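Local coordinates for protein MmeI (Methylophilus methylotrophus, PDB 5HR4) that cuts and methylates DNA as a Type IIL restriction-modification enzyme, probably methylating adenine at N6 with S-adenosyl-L-methionine as methyl donor, at a contact of chain A with DNA. Coordinates in Å, arbitrary orientation; residue numbers count along the deposited sequence, not the author numbering.

Site 1: a contact of chain A with DNA. Residues 540, 544-545, 803-804, 810. With nucleotides of chain B.
Arg810 clamps two successive phosphates of chain B, those of DC5 and DG6, from strand 808-810 of the MmeI target recognition domain. The backbone contacts dominate. NH1 of Arg810 donates to OP2 of DC5 at 2.9 Å (160° at H), and its NH2 donates to OP2 of DG6 at 3.0 Å; both oxygens lie close to the guanidinium plane. On the neighbouring strand, 803-805, the backbone of Arg804 holds a water that also meets NH1 and OP2 of DG6. From the methyltransferase part of the chain, at the start of helix 544-556, the amide N of Glu545 binds OP1 of DC5 at 2.9 Å, where the helix end probably favours the phosphate charge. The Glu545 side chain runs extended alongside the sugars, its CD 3.9 Å from C5' of DC5. Base contacts are fewer. The Arg810 chain leaves with CG anti to the backbone N (chi1 -179°) and bends at chi3, turning one guanidinium face to the rim of the DC5 base, CZ being 3.7 Å from C6, without a base-specific hydrogen bond. Readout is indirect: NE of Arg810 lies nearly straight (170°) to a water, which is 2.9 Å from O6 of DG6 on the major-groove edge. NH2 also nears N7 of that guanine, but its N-H points elsewhere. An alanine in place of Arg810 would probably leave both phosphates without their positive partner and the water at O6 less firmly placed.

Site 2: a contact of chain A with DNA. Residues 645, 723, 726, 737, 773. With nucleotides of chain B; nucleotides of chain C.
Lys645 drives its amine tip into the major groove, where NZ meets two neighbouring base pairs at once in the tightly packed part of the contact. It donates to N7 of DG10 in chain C at 2.7 Å and to O6 of the same guanine at 3.1 Å. A further bond, 3.0 Å long, runs from NZ to O4 of DT3 on the opposite strand. The side chain is extended throughout, with CG anti to the backbone N (chi1 171°), and this full reach is what carries the amine from the loop to the bases. Beside it, the Phe737 ring turns its edge to the thymine: CE1 lies 3.3 Å from O4 of DT3, which sits in the plane of the ring. Lysine and phenylalanine thus approach the same carbonyl, one by a hydrogen bond and probably by charge, the other by a C-H edge.

A firm backbone contact comes from Thr726 in helix 724-729, whose OG1 donates to OP2 of DG10 at 2.7 Å. Beyond it the contact is looser. A water 2.7 Å from OG1 of Thr726 also meets N7 and N6 of DA11, and the adenine may be sensed through it; the methyl group of Ala723 lies alongside, CB being 3.7 Å from C8 of DA11. By acceptors of DG10 and DT3, with adenine met through water and a methyl group, the site probably helps MmeI to choose its target sequence.

Site 3: a contact of chain A with DNA. Residues 642, 645-647, 737, 773. With nucleotides of chain B; nucleotides of chain C.
Tyr642 lies along the DT3 nucleotide of chain B and touches the next base, DC4, with the tip of its phenol. One face of the ring takes the C5' methylene of DT3, which stands 3.6 Å from CG of Tyr642; on the opposite face is the backbone CA of Asn773. The ring meets the thymine base edge-to-face, with planes turned by 59° and CE2 of Tyr642 3.6 Å from C6 of DT3. With CG anti to the backbone N (chi1 -169°), the phenol points toward the major groove, and its oxygen, OH, accepts a bond from the exocyclic amine N4 of DC4 at 3.0 Å (160° at H). Asn773 adds a weak bond from ND2 to the same oxygen, which may help to hold the phenol. That amide nitrogen also donates to N7 of DG9 in chain C at 3.1 Å, with the acceptor tilted from the amide plane.

Over the five-membered ring of DG9 passes CE of Lys645, 3.4 Å from C8 of that guanine. The adjoining amine, if charged, would probably make this CH-pi contact more favourable. Thr647 meets the phosphate without a charge of its own: its amide N reaches OP2 of DG9 through a water, while its CG2 packs 3.9 Å from C3' of DG9. The site combines cytosine and guanine readout with a hold on both strands, helping the target recognition domain to identify its sequence.

Site 1: a contact of chain A with DNA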
loop_
_atom_site.group_PDB
_atom_site.type_symbol
_atom_site.label_atom_id
_atom_site.label_comp_id
_atom_site.label_asym_id
_atom_site.label_seq_id
_atom_site.Cartn_x
_atom_site.Cartn_y
_atom_site.Cartn_z
ATOM N N SER A 540 4.263 6.455 -1.789
ATOM C CA SER A 540 5.687 6.769 -1.830
ATOM C C SER A 540 6.223 6.845 -3.252
ATOM O O SER A 540 7.165 7.603 -3.510
ATOM C CB SER A 540 6.465 5.721 -1.034
ATOM O OG SER A 540 6.725 6.176 0.283
ATOM N N GLY A 544 9.303 12.105 -3.288
ATOM C CA GLY A 544 10.713 12.002 -2.968
ATOM C C GLY A 544 11.530 11.228 -3.979
ATOM O O GLY A 544 11.313 11.322 -5.195
ATOM N N GLU A 545 12.469 10.417 -3.455
ATOM C CA GLU A 545 13.553 9.820 -4.239
ATOM C C GLU A 545 13.068 8.876 -5.330
ATOM O O GLU A 545 13.844 8.551 -6.235
ATOM C CB GLU A 545 14.521 9.061 -3.323
ATOM C CG GLU A 545 14.177 7.589 -3.078
ATOM C CD GLU A 545 15.122 6.907 -2.066
ATOM O OE1 GLU A 545 16.300 7.330 -1.941
ATOM O OE2 GLU A 545 14.685 5.943 -1.390
ATOM N N GLY A 803 9.801 13.838 0.342
ATOM C CA GLY A 803 9.118 12.581 0.516
ATOM C C GLY A 803 8.258 12.634 1.762
ATOM O O GLY A 803 8.120 13.683 2.396
ATOM N N ARG A 804 7.679 11.485 2.112
ATOM C CA ARG A 804 6.823 11.434 3.285
ATOM C C ARG A 804 6.953 10.069 3.922
ATOM O O ARG A 804 7.340 9.089 3.277
ATOM C CB ARG A 804 5.342 11.707 2.951
ATOM C CG ARG A 804 5.018 12.974 2.181
ATOM C CD ARG A 804 4.918 14.171 3.090
ATOM N NE ARG A 804 4.655 15.402 2.356
ATOM C CZ ARG A 804 3.532 16.112 2.459
ATOM N NH1 ARG A 804 2.552 15.725 3.276
ATOM N NH2 ARG A 804 3.396 17.222 1.748
ATOM N N ARG A 810 8.866 14.564 5.446
ATOM C CA ARG A 810 10.197 13.983 5.610
ATOM C C ARG A 810 11.171 14.882 4.874
ATOM O O ARG A 810 11.105 14.997 3.648
ATOM C CB ARG A 810 10.300 12.550 5.084
ATOM C CG ARG A 810 11.698 11.995 5.307
ATOM C CD ARG A 810 11.919 10.609 4.722
ATOM N NE ARG A 810 11.026 9.643 5.322
ATOM C CZ ARG A 810 10.187 8.903 4.616
ATOM N NH1 ARG A 810 10.181 9.025 3.295
ATOM N NH2 ARG A 810 9.381 8.028 5.219
ATOM P P DC B 4 19.826 10.835 0.423
ATOM O OP1 DC B 4 20.670 10.756 -0.793
ATOM O OP2 DC B 4 19.516 12.146 1.042
ATOM O "O5'" DC B 4 18.462 10.142 0.059
ATOM C "C5'" DC B 4 17.239 10.646 0.586
ATOM C "C4'" DC B 4 16.261 9.506 0.651
ATOM O "O4'" DC B 4 16.832 8.460 1.467
ATOM C "C3'" DC B 4 14.882 9.819 1.204
ATOM O "O3'" DC B 4 13.908 9.271 0.300
ATOM C "C2'" DC B 4 14.874 9.128 2.584
ATOM C "C1'" DC B 4 15.922 8.034 2.446
ATOM N N1 DC B 4 16.721 7.758 3.705
ATOM C C2 DC B 4 17.247 6.476 3.913
ATOM O O2 DC B 4 17.021 5.594 3.077
ATOM N N3 DC B 4 17.990 6.234 5.027
ATOM C C4 DC B 4 18.217 7.211 5.898
ATOM N N4 DC B 4 18.932 6.916 6.981
ATOM C C5 DC B 4 17.692 8.530 5.711
ATOM C C6 DC B 4 16.966 8.761 4.605
ATOM P P DC B 5 12.323 9.398 0.546
ATOM O OP1 DC B 5 11.675 9.432 -0.791
ATOM O OP2 DC B 5 12.052 10.401 1.590
ATOM O "O5'" DC B 5 11.941 8.011 1.218
ATOM C "C5'" DC B 5 12.200 6.812 0.555
ATOM C "C4'" DC B 5 12.268 5.705 1.572
ATOM O "O4'" DC B 5 13.340 5.957 2.483
ATOM C "C3'" DC B 5 11.066 5.628 2.486
ATOM O "O3'" DC B 5 10.048 4.915 1.847
ATOM C "C2'" DC B 5 11.618 4.876 3.706
ATOM C "C1'" DC B 5 13.127 5.149 3.618
ATOM N N1 DC B 5 13.687 5.842 4.770
ATOM C C2 DC B 5 14.605 5.172 5.581
ATOM O O2 DC B 5 14.878 4.001 5.320
ATOM N N3 DC B 5 15.150 5.819 6.637
ATOM C C4 DC B 5 14.806 7.092 6.877
ATOM N N4 DC B 5 15.365 7.712 7.929
ATOM C C5 DC B 5 13.873 7.787 6.048
ATOM C C6 DC B 5 13.354 7.129 5.011
ATOM P P DG B 6 8.581 4.849 2.487
ATOM O OP1 DG B 6 7.670 4.399 1.406
ATOM O OP2 DG B 6 8.336 6.162 3.164
ATOM O "O5'" DG B 6 8.706 3.647 3.549
ATOM C "C5'" DG B 6 9.155 2.373 3.085
ATOM C "C4'" DG B 6 9.195 1.358 4.204
ATOM O "O4'" DG B 6 10.173 1.757 5.209
ATOM C "C3'" DG B 6 7.894 1.159 4.956
ATOM O "O3'" DG B 6 7.859 -0.156 5.437
ATOM C "C2'" DG B 6 8.014 2.167 6.107
ATOM C "C1'" DG B 6 9.522 2.157 6.398
ATOM N N9 DG B 6 10.057 3.463 6.801
ATOM C C8 DG B 6 9.604 4.694 6.410
ATOM N N7 DG B 6 10.270 5.687 6.937
ATOM C C5 DG B 6 11.227 5.074 7.725
ATOM C C6 DG B 6 12.238 5.644 8.534
ATOM O O6 DG B 6 12.491 6.840 8.715
ATOM N N1 DG B 6 12.998 4.667 9.174
ATOM C C2 DG B 6 12.802 3.310 9.047
ATOM N N2 DG B 6 13.637 2.519 9.736
ATOM N N3 DG B 6 11.863 2.766 8.288
ATOM C C4 DG B 6 11.114 3.707 7.657
HETATM O O HOH W 1 8.309 8.558 0.945
HETATM O O HOH W 2 10.966 9.095 7.838
#

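Site 2: a contact of chain A with DNA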
loop_
_atom_site.group_PDB
_atom_site.type_symbol
_atom_site.label_atom_id
_atom_site.label_comp_id
_atom_site.label_asym_id
_atom_site.label_seq_id
_atom_site.Cartn_x
_atom_site.Cartn_y
_atom_site.Cartn_z
ATOM N N LYS A 645 24.701 9.426 13.294
ATOM C CA LYS A 645 23.942 8.183 13.386
ATOM C C LYS A 645 24.659 7.218 14.315
ATOM O O LYS A 645 25.812 6.846 14.046
ATOM C CB LYS A 645 23.778 7.571 11.995
ATOM C CG LYS A 645 23.208 6.185 11.950
ATOM C CD LYS A 645 22.925 5.773 10.497
ATOM C CE LYS A 645 22.713 4.251 10.401
ATOM N NZ LYS A 645 22.427 3.713 9.039
ATOM N N ALA A 723 24.283 -5.721 7.941
ATOM C CA ALA A 723 24.920 -4.858 6.955
ATOM C C ALA A 723 26.426 -4.854 7.187
ATOM O O ALA A 723 26.897 -4.442 8.258
ATOM C CB ALA A 723 24.355 -3.442 7.019
ATOM N N THR A 726 28.061 -2.114 9.024
ATOM C CA THR A 726 27.781 -2.051 10.456
ATOM C C THR A 726 28.705 -2.992 11.229
ATOM O O THR A 726 29.354 -2.571 12.200
ATOM C CB THR A 726 26.306 -2.361 10.725
ATOM O OG1 THR A 726 25.488 -1.531 9.894
ATOM C CG2 THR A 726 25.963 -2.057 12.163
ATOM N N PHE A 737 28.453 5.414 14.536
ATOM C CA PHE A 737 28.618 4.821 13.215
ATOM C C PHE A 737 28.905 5.874 12.150
ATOM O O PHE A 737 29.837 5.724 11.356
ATOM C CB PHE A 737 27.376 4.015 12.865
ATOM C CG PHE A 737 27.342 3.547 11.452
ATOM C CD1 PHE A 737 26.619 4.242 10.503
ATOM C CD2 PHE A 737 28.005 2.391 11.074
ATOM C CE1 PHE A 737 26.569 3.802 9.199
ATOM C CE2 PHE A 737 27.964 1.938 9.754
ATOM C CZ PHE A 737 27.244 2.641 8.820
ATOM N N ASN A 773 20.764 11.466 13.752
ATOM C CA ASN A 773 20.511 11.404 12.307
ATOM C C ASN A 773 19.045 11.637 11.956
ATOM O O ASN A 773 18.719 11.680 10.764
ATOM C CB ASN A 773 21.006 10.079 11.672
ATOM C CG ASN A 773 20.395 8.814 12.288
ATOM O OD1 ASN A 773 20.454 8.601 13.496
ATOM N ND2 ASN A 773 19.838 7.953 11.442
ATOM P P DT B 3 24.267 13.196 2.907
ATOM O OP1 DT B 3 23.379 13.471 1.749
ATOM O OP2 DT B 3 25.129 14.313 3.339
ATOM O "O5'" DT B 3 23.422 12.610 4.155
ATOM C "C5'" DT B 3 22.078 12.084 3.999
ATOM C "C4'" DT B 3 22.016 10.910 3.041
ATOM O "O4'" DT B 3 22.872 9.819 3.510
ATOM C "C3'" DT B 3 20.619 10.293 2.883
ATOM O "O3'" DT B 3 20.428 9.864 1.542
ATOM C "C2'" DT B 3 20.702 9.085 3.818
ATOM C "C1'" DT B 3 22.109 8.627 3.509
ATOM N N1 DT B 3 22.674 7.695 4.500
ATOM C C2 DT B 3 22.467 6.343 4.352
ATOM O O2 DT B 3 21.814 5.865 3.449
ATOM N N3 DT B 3 23.049 5.563 5.314
ATOM C C4 DT B 3 23.827 5.988 6.381
ATOM O O4 DT B 3 24.310 5.206 7.197
ATOM C C5 DT B 3 24.015 7.416 6.473
ATOM C C7 DT B 3 24.818 7.999 7.592
ATOM C C6 DT B 3 23.438 8.191 5.536
ATOM P P DG C 9 19.831 1.884 16.480
ATOM O OP1 DG C 9 19.920 0.821 17.495
ATOM O OP2 DG C 9 20.622 3.135 16.481
ATOM O "O5'" DG C 9 19.995 1.231 15.037
ATOM C "C5'" DG C 9 19.411 -0.003 14.781
ATOM C "C4'" DG C 9 19.348 -0.249 13.298
ATOM O "O4'" DG C 9 18.664 0.850 12.632
ATOM C "C3'" DG C 9 20.699 -0.346 12.603
ATOM O "O3'" DG C 9 20.550 -1.218 11.524
ATOM C "C2'" DG C 9 20.897 1.070 12.102
ATOM C "C1'" DG C 9 19.497 1.312 11.600
ATOM N N9 DG C 9 19.200 2.695 11.322
ATOM C C8 DG C 9 19.701 3.817 11.952
ATOM N N7 DG C 9 19.260 4.921 11.448
ATOM C C5 DG C 9 18.399 4.499 10.424
ATOM C C6 DG C 9 17.602 5.238 9.516
ATOM O O6 DG C 9 17.489 6.463 9.415
ATOM N N1 DG C 9 16.903 4.401 8.652
ATOM C C2 DG C 9 16.949 3.028 8.679
ATOM N N2 DG C 9 16.205 2.375 7.788
ATOM N N3 DG C 9 17.676 2.345 9.514
ATOM C C4 DG C 9 18.368 3.136 10.353
ATOM P P DG C 10 21.776 -2.095 10.989
ATOM O OP1 DG C 10 22.174 -3.036 12.066
ATOM O OP2 DG C 10 22.845 -1.219 10.461
ATOM O "O5'" DG C 10 21.086 -2.829 9.743
ATOM C "C5'" DG C 10 19.671 -3.106 9.763
ATOM C "C4'" DG C 10 19.063 -3.113 8.356
ATOM O "O4'" DG C 10 18.730 -1.761 7.960
ATOM C "C3'" DG C 10 19.954 -3.652 7.239
ATOM O "O3'" DG C 10 19.140 -4.182 6.238
ATOM C "C2'" DG C 10 20.654 -2.392 6.748
ATOM C "C1'" DG C 10 19.521 -1.382 6.840
ATOM N N9 DG C 10 19.965 -0.008 7.032
ATOM C C8 DG C 10 20.923 0.438 7.900
ATOM N N7 DG C 10 21.099 1.733 7.864
ATOM C C5 DG C 10 20.195 2.171 6.904
ATOM C C6 DG C 10 19.922 3.484 6.439
ATOM O O6 DG C 10 20.466 4.554 6.794
ATOM N N1 DG C 10 18.910 3.484 5.451
ATOM C C2 DG C 10 18.261 2.352 4.995
ATOM N N2 DG C 10 17.345 2.529 4.054
ATOM N N3 DG C 10 18.509 1.126 5.431
ATOM C C4 DG C 10 19.489 1.109 6.381
ATOM P P DA C 11 19.630 -5.384 5.292
ATOM O OP1 DA C 11 18.392 -6.178 5.074
ATOM O OP2 DA C 11 20.871 -6.025 5.795
ATOM O "O5'" DA C 11 19.998 -4.645 3.941
ATOM C "C5'" DA C 11 18.971 -4.243 3.105
ATOM C "C4'" DA C 11 19.448 -3.111 2.264
ATOM O "O4'" DA C 11 20.023 -2.121 3.128
ATOM C "C3'" DA C 11 20.534 -3.495 1.280
ATOM O "O3'" DA C 11 19.964 -3.522 -0.028
ATOM C "C2'" DA C 11 21.633 -2.405 1.455
ATOM C "C1'" DA C 11 21.009 -1.414 2.435
ATOM N N9 DA C 11 21.913 -0.844 3.443
ATOM C C8 DA C 11 22.717 -1.513 4.323
ATOM N N7 DA C 11 23.379 -0.726 5.147
ATOM C C5 DA C 11 22.951 0.551 4.803
ATOM C C6 DA C 11 23.259 1.850 5.302
ATOM N N6 DA C 11 24.122 2.095 6.306
ATOM N N1 DA C 11 22.645 2.887 4.717
ATOM C C2 DA C 11 21.792 2.660 3.727
ATOM N N3 DA C 11 21.422 1.517 3.180
ATOM C C4 DA C 11 22.037 0.489 3.765
HETATM O O HOH W 3 25.741 -0.486 7.408
#

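Site 3: a contact of chain A with DNA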
loop_
_atom_site.group_PDB
_atom_site.type_symbol
_atom_site.label_atom_id
_atom_site.label_comp_id
_atom_site.label_asym_id
_atom_site.label_seq_id
_atom_site.Cartn_x
_atom_site.Cartn_y
_atom_site.Cartn_z
ATOM N N TYR A 642 24.032 15.843 7.354
ATOM C CA TYR A 642 23.198 14.836 8.002
ATOM C C TYR A 642 23.663 14.636 9.444
ATOM O O TYR A 642 24.868 14.581 9.716
ATOM C CB TYR A 642 23.292 13.526 7.204
ATOM C CG TYR A 642 22.306 12.421 7.559
ATOM C CD1 TYR A 642 20.942 12.662 7.561
ATOM C CD2 TYR A 642 22.740 11.129 7.846
ATOM C CE1 TYR A 642 20.032 11.667 7.865
ATOM C CE2 TYR A 642 21.836 10.124 8.159
ATOM C CZ TYR A 642 20.477 10.397 8.160
ATOM O OH TYR A 642 19.533 9.417 8.454
ATOM N N LYS A 645 24.701 9.426 13.294
ATOM C CA LYS A 645 23.942 8.183 13.386
ATOM C C LYS A 645 24.659 7.218 14.315
ATOM O O LYS A 645 25.812 6.846 14.046
ATOM C CB LYS A 645 23.778 7.571 11.995
ATOM C CG LYS A 645 23.208 6.185 11.950
ATOM C CD LYS A 645 22.925 5.773 10.497
ATOM C CE LYS A 645 22.713 4.251 10.401
ATOM N NZ LYS A 645 22.427 3.713 9.039
ATOM N N PRO A 646 24.037 6.796 15.412
ATOM C CA PRO A 646 24.789 6.077 16.458
ATOM C C PRO A 646 24.976 4.582 16.215
ATOM O O PRO A 646 26.037 4.029 16.541
ATOM C CB PRO A 646 23.936 6.317 17.708
ATOM C CG PRO A 646 22.530 6.483 17.153
ATOM C CD PRO A 646 22.733 7.283 15.896
ATOM N N THR A 647 23.950 3.932 15.668
ATOM C CA THR A 647 23.857 2.473 15.580
ATOM C C THR A 647 24.365 1.802 16.849
ATOM O O THR A 647 25.368 1.093 16.842
ATOM C CB THR A 647 24.613 1.932 14.373
ATOM O OG1 THR A 647 24.321 2.728 13.216
ATOM C CG2 THR A 647 24.177 0.503 14.100
ATOM N N PHE A 737 28.453 5.414 14.536
ATOM C CA PHE A 737 28.618 4.821 13.215
ATOM C C PHE A 737 28.905 5.874 12.150
ATOM O O PHE A 737 29.837 5.724 11.356
ATOM C CB PHE A 737 27.376 4.015 12.865
ATOM C CG PHE A 737 27.342 3.547 11.452
ATOM C CD1 PHE A 737 26.619 4.242 10.503
ATOM C CD2 PHE A 737 28.005 2.391 11.074
ATOM C CE1 PHE A 737 26.569 3.802 9.199
ATOM C CE2 PHE A 737 27.964 1.938 9.754
ATOM C CZ PHE A 737 27.244 2.641 8.820
ATOM N N ASN A 773 20.764 11.466 13.752
ATOM C CA ASN A 773 20.511 11.404 12.307
ATOM C C ASN A 773 19.045 11.637 11.956
ATOM O O ASN A 773 18.719 11.680 10.764
ATOM C CB ASN A 773 21.006 10.079 11.672
ATOM C CG ASN A 773 20.395 8.814 12.288
ATOM O OD1 ASN A 773 20.454 8.601 13.496
ATOM N ND2 ASN A 773 19.838 7.953 11.442
ATOM P P DT B 3 24.267 13.196 2.907
ATOM O OP1 DT B 3 23.379 13.471 1.749
ATOM O OP2 DT B 3 25.129 14.313 3.339
ATOM O "O5'" DT B 3 23.422 12.610 4.155
ATOM C "C5'" DT B 3 22.078 12.084 3.999
ATOM C "C4'" DT B 3 22.016 10.910 3.041
ATOM O "O4'" DT B 3 22.872 9.819 3.510
ATOM C "C3'" DT B 3 20.619 10.293 2.883
ATOM O "O3'" DT B 3 20.428 9.864 1.542
ATOM C "C2'" DT B 3 20.702 9.085 3.818
ATOM C "C1'" DT B 3 22.109 8.627 3.509
ATOM N N1 DT B 3 22.674 7.695 4.500
ATOM C C2 DT B 3 22.467 6.343 4.352
ATOM O O2 DT B 3 21.814 5.865 3.449
ATOM N N3 DT B 3 23.049 5.563 5.314
ATOM C C4 DT B 3 23.827 5.988 6.381
ATOM O O4 DT B 3 24.310 5.206 7.197
ATOM C C5 DT B 3 24.015 7.416 6.473
ATOM C C7 DT B 3 24.818 7.999 7.592
ATOM C C6 DT B 3 23.438 8.191 5.536
ATOM P P DC B 4 19.826 10.835 0.423
ATOM O OP1 DC B 4 20.670 10.756 -0.793
ATOM O OP2 DC B 4 19.516 12.146 1.042
ATOM O "O5'" DC B 4 18.462 10.142 0.059
ATOM C "C5'" DC B 4 17.239 10.646 0.586
ATOM C "C4'" DC B 4 16.261 9.506 0.651
ATOM O "O4'" DC B 4 16.832 8.460 1.467
ATOM C "C3'" DC B 4 14.882 9.819 1.204
ATOM O "O3'" DC B 4 13.908 9.271 0.300
ATOM C "C2'" DC B 4 14.874 9.128 2.584
ATOM C "C1'" DC B 4 15.922 8.034 2.446
ATOM N N1 DC B 4 16.721 7.758 3.705
ATOM C C2 DC B 4 17.247 6.476 3.913
ATOM O O2 DC B 4 17.021 5.594 3.077
ATOM N N3 DC B 4 17.990 6.234 5.027
ATOM C C4 DC B 4 18.217 7.211 5.898
ATOM N N4 DC B 4 18.932 6.916 6.981
ATOM C C5 DC B 4 17.692 8.530 5.711
ATOM C C6 DC B 4 16.966 8.761 4.605
ATOM P P DG C 9 19.831 1.884 16.480
ATOM O OP1 DG C 9 19.920 0.821 17.495
ATOM O OP2 DG C 9 20.622 3.135 16.481
ATOM O "O5'" DG C 9 19.995 1.231 15.037
ATOM C "C5'" DG C 9 19.411 -0.003 14.781
ATOM C "C4'" DG C 9 19.348 -0.249 13.298
ATOM O "O4'" DG C 9 18.664 0.850 12.632
ATOM C "C3'" DG C 9 20.699 -0.346 12.603
ATOM O "O3'" DG C 9 20.550 -1.218 11.524
ATOM C "C2'" DG C 9 20.897 1.070 12.102
ATOM C "C1'" DG C 9 19.497 1.312 11.600
ATOM N N9 DG C 9 19.200 2.695 11.322
ATOM C C8 DG C 9 19.701 3.817 11.952
ATOM N N7 DG C 9 19.260 4.921 11.448
ATOM C C5 DG C 9 18.399 4.499 10.424
ATOM C C6 DG C 9 17.602 5.238 9.516
ATOM O O6 DG C 9 17.489 6.463 9.415
ATOM N N1 DG C 9 16.903 4.401 8.652
ATOM C C2 DG C 9 16.949 3.028 8.679
ATOM N N2 DG C 9 16.205 2.375 7.788
ATOM N N3 DG C 9 17.676 2.345 9.514
ATOM C C4 DG C 9 18.368 3.136 10.353
ATOM P P DG C 10 21.776 -2.095 10.989
ATOM O OP1 DG C 10 22.174 -3.036 12.066
ATOM O OP2 DG C 10 22.845 -1.219 10.461
ATOM O "O5'" DG C 10 21.086 -2.829 9.743
ATOM C "C5'" DG C 10 19.671 -3.106 9.763
ATOM C "C4'" DG C 10 19.063 -3.113 8.356
ATOM O "O4'" DG C 10 18.730 -1.761 7.960
ATOM C "C3'" DG C 10 19.954 -3.652 7.239
ATOM O "O3'" DG C 10 19.140 -4.182 6.238
ATOM C "C2'" DG C 10 20.654 -2.392 6.748
ATOM C "C1'" DG C 10 19.521 -1.382 6.840
ATOM N N9 DG C 10 19.965 -0.008 7.032
ATOM C C8 DG C 10 20.923 0.438 7.900
ATOM N N7 DG C 10 21.099 1.733 7.864
ATOM C C5 DG C 10 20.195 2.171 6.904
ATOM C C6 DG C 10 19.922 3.484 6.439
ATOM O O6 DG C 10 20.466 4.554 6.794
ATOM N N1 DG C 10 18.910 3.484 5.451
ATOM C C2 DG C 10 18.261 2.352 4.995
ATOM N N2 DG C 10 17.345 2.529 4.054
ATOM N N3 DG C 10 18.509 1.126 5.431
ATOM C C4 DG C 10 19.489 1.109 6.381
ATOM P P DA C 11 19.630 -5.384 5.292
ATOM O OP1 DA C 11 18.392 -6.178 5.074
ATOM O OP2 DA C 11 20.871 -6.025 5.795
ATOM O "O5'" DA C 11 19.998 -4.645 3.941
ATOM C "C5'" DA C 11 18.971 -4.243 3.105
ATOM C "C4'" DA C 11 19.448 -3.111 2.264
ATOM O "O4'" DA C 11 20.023 -2.121 3.128
ATOM C "C3'" DA C 11 20.534 -3.495 1.280
ATOM O "O3'" DA C 11 19.964 -3.522 -0.028
ATOM C "C2'" DA C 11 21.633 -2.405 1.455
ATOM C "C1'" DA C 11 21.009 -1.414 2.435
ATOM N N9 DA C 11 21.913 -0.844 3.443
ATOM C C8 DA C 11 22.717 -1.513 4.323
ATOM N N7 DA C 11 23.379 -0.726 5.147
ATOM C C5 DA C 11 22.951 0.551 4.803
ATOM C C6 DA C 11 23.259 1.850 5.302
ATOM N N6 DA C 11 24.122 2.095 6.306
ATOM N N1 DA C 11 22.645 2.887 4.717
ATOM C C2 DA C 11 21.792 2.660 3.727
ATOM N N3 DA C 11 21.422 1.517 3.180
ATOM C C4 DA C 11 22.037 0.489 3.765
HETATM O O HOH W 4 21.603 4.434 14.647
#

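Sites 2 and 3 form one continuous major-groove surface: their C-alpha centres are about 5 Å apart, and they share Lys645, Phe737 and Asn773. Site 2 extends this shared core toward helix 724-729 and the chain C backbone, site 3 toward strand 641-642 and chain B and, through Thr647, the DG9 backbone. Site 1 lies apart, its centre about 21 Å from that of site 2 and about 20 Å from that of site 3. It joins strands 803-805 and 808-810 to the start of helix 544-556. Sites 2 and 3 probably do most of the base reading, whereas site 1 mainly grips the backbone.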